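Local coordinates for cyclic nucleotide-binding domain (Methylobacillus flagellatus KT, PDB 3GYD), which binds cyclic AMP through a cyclic nucleotide-binding domain, with a role in voltage-gated potassium channel activity only tentatively assigned, at residues C71-E76 and L133-A138. Numbering follows the deposited sequence.
Sequences CQLLTE and LPTDFA
L73 lays its CD2 methyl against the ring of F137, with CD2 and CE2 3.7 Å apart, while its other methyl, CD1, looks to CG2 of T135 at a looser 4.5 Å. L73 and F137 belong to the facing sheets of the beta-roll of the cyclic nucleotide-binding domain: strand 71-74 is an outer strand of one sheet, and strand 135-141 is central in the other, between 63-67 and 82-88. The contact is therefore sheet-to-sheet core packing, apolar throughout and modest in extent, burying 106 Å² in all. L73 and F137 run past each other in opposite senses, and the methyl reaches the ring obliquely. The F137 ring gets there because chi1 of 62° sets CG between the backbone N and the carbonyl carbon; Y65, L84 and I86 of the flanking strands, together with L24, pack around it. A67 adds to the surroundings of L73.

Within 71-76 the chain turns a corner at L73, where L73 and L74 both face C129, the signature of a classic beta bulge. The two leucines have different neighbours: L73 points toward the facing sheet, and L74 touches the bound cyclic AMP. The core contact itself stands back from the nucleotide, the L73 side chain being about 9 Å from it.

Two side-chain hydrogen bonds form within the segments. T75 OG1 donates to Q72 OE1 at 2.8 Å, on a lone pair in the carbonyl plane, tying the residues that flank the bulge. In 133-138, T135 turns its CG2 to L73, and two bonds grip its hydroxyl: OG1 is bonded to the backbone N of E90, and it donates to L133 O at 2.8 Å, approaching from 42° above the carbonyl plane.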
loop_
_atom_site.group_PDB
_atom_site.type_symbol
_atom_site.label_atom_id
_atom_site.label_comp_id
_atom_site.label_asym_id
_atom_site.label_seq_id
_atom_site.Cartn_x
_atom_site.Cartn_y
_atom_site.Cartn_z
ATOM N N CYS B 71 24.722 4.884 -8.744
ATOM C CA CYS B 71 24.404 5.815 -7.693
ATOM C C CYS B 71 23.443 5.101 -6.739
ATOM O O CYS B 71 22.433 4.578 -7.184
ATOM C CB CYS B 71 23.769 7.053 -8.281
ATOM S SG CYS B 71 23.215 8.170 -7.056
ATOM N N GLN B 72 23.768 5.071 -5.449
ATOM C CA GLN B 72 22.830 4.529 -4.466
ATOM C C GLN B 72 21.764 5.580 -4.098
ATOM O O GLN B 72 21.985 6.463 -3.245
ATOM C CB GLN B 72 23.530 3.975 -3.223
ATOM C CG GLN B 72 22.611 3.083 -2.412
ATOM C CD GLN B 72 23.319 1.953 -1.710
ATOM O OE1 GLN B 72 23.229 1.829 -0.500
ATOM N NE2 GLN B 72 24.014 1.113 -2.469
ATOM N N LEU B 73 20.624 5.459 -4.776
ATOM C CA LEU B 73 19.492 6.346 -4.591
ATOM C C LEU B 73 18.911 6.209 -3.194
ATOM O O LEU B 73 18.610 7.210 -2.529
ATOM C CB LEU B 73 18.430 6.068 -5.656
ATOM C CG LEU B 73 18.891 6.194 -7.106
ATOM C CD1 LEU B 73 17.779 5.811 -8.094
ATOM C CD2 LEU B 73 19.455 7.600 -7.400
ATOM N N LEU B 74 18.763 4.963 -2.739
ATOM C CA LEU B 74 18.246 4.664 -1.405
ATOM C C LEU B 74 19.093 3.572 -0.784
ATOM O O LEU B 74 19.562 2.685 -1.489
ATOM C CB LEU B 74 16.793 4.209 -1.467
ATOM C CG LEU B 74 15.769 5.163 -2.078
ATOM C CD1 LEU B 74 14.412 4.433 -2.285
ATOM C CD2 LEU B 74 15.628 6.458 -1.220
ATOM N N THR B 75 19.283 3.647 0.529
ATOM C CA THR B 75 20.067 2.690 1.288
ATOM C C THR B 75 19.248 2.054 2.420
ATOM O O THR B 75 18.716 2.729 3.280
ATOM C CB THR B 75 21.296 3.395 1.898
ATOM O OG1 THR B 75 22.060 3.972 0.848
ATOM C CG2 THR B 75 22.169 2.436 2.732
ATOM N N GLU B 76 19.184 0.734 2.399
ATOM C CA GLU B 76 18.521 -0.048 3.419
ATOM C C GLU B 76 18.913 0.429 4.827
ATOM O O GLU B 76 20.083 0.668 5.120
ATOM C CB GLU B 76 18.855 -1.522 3.221
ATOM C CG GLU B 76 18.042 -2.444 4.082
ATOM C CD GLU B 76 18.341 -3.931 3.914
ATOM O OE1 GLU B 76 19.111 -4.343 3.029
ATOM O OE2 GLU B 76 17.726 -4.710 4.676
ATOM N N LEU B 133 21.776 2.336 -14.533
ATOM C CA LEU B 133 21.985 3.176 -15.711
ATOM C C LEU B 133 21.809 4.600 -15.198
ATOM O O LEU B 133 21.211 4.784 -14.135
ATOM C CB LEU B 133 20.914 2.922 -16.785
ATOM C CG LEU B 133 20.931 1.569 -17.478
ATOM C CD1 LEU B 133 19.641 1.318 -18.229
ATOM C CD2 LEU B 133 22.123 1.447 -18.409
ATOM N N PRO B 134 22.294 5.594 -15.951
ATOM C CA PRO B 134 21.983 6.946 -15.570
ATOM C C PRO B 134 20.478 7.075 -15.463
ATOM O O PRO B 134 19.734 6.568 -16.318
ATOM C CB PRO B 134 22.558 7.784 -16.718
ATOM C CG PRO B 134 23.671 6.915 -17.257
ATOM C CD PRO B 134 23.125 5.543 -17.165
ATOM N N THR B 135 20.043 7.703 -14.384
ATOM C CA THR B 135 18.621 7.710 -13.989
ATOM C C THR B 135 18.167 9.121 -13.562
ATOM O O THR B 135 18.717 9.728 -12.656
ATOM C CB THR B 135 18.344 6.675 -12.843
ATOM O OG1 THR B 135 18.629 5.346 -13.309
ATOM C CG2 THR B 135 16.860 6.694 -12.362
ATOM N N ASP B 136 17.138 9.621 -14.230
ATOM C CA ASP B 136 16.493 10.869 -13.815
ATOM C C ASP B 136 15.247 10.569 -13.031
ATOM O O ASP B 136 14.519 9.645 -13.386
ATOM C CB ASP B 136 16.158 11.704 -15.052
ATOM C CG ASP B 136 17.355 11.849 -15.982
ATOM O OD1 ASP B 136 18.463 12.158 -15.491
ATOM O OD2 ASP B 136 17.206 11.577 -17.190
ATOM N N PHE B 137 14.946 11.390 -12.013
ATOM C CA PHE B 137 13.807 11.124 -11.149
ATOM C C PHE B 137 13.262 12.402 -10.532
ATOM O O PHE B 137 13.996 13.378 -10.432
ATOM C CB PHE B 137 14.178 10.094 -10.058
ATOM C CG PHE B 137 15.288 10.537 -9.116
ATOM C CD1 PHE B 137 14.992 11.224 -7.944
ATOM C CD2 PHE B 137 16.619 10.210 -9.384
ATOM C CE1 PHE B 137 16.014 11.632 -7.093
ATOM C CE2 PHE B 137 17.639 10.597 -8.535
ATOM C CZ PHE B 137 17.341 11.290 -7.380
ATOM N N ALA B 138 11.981 12.379 -10.166
ATOM C CA ALA B 138 11.291 13.471 -9.424
ATOM C C ALA B 138 11.179 13.034 -7.975
ATOM O O ALA B 138 11.038 11.863 -7.703
ATOM C CB ALA B 138 9.910 13.788 -9.989
#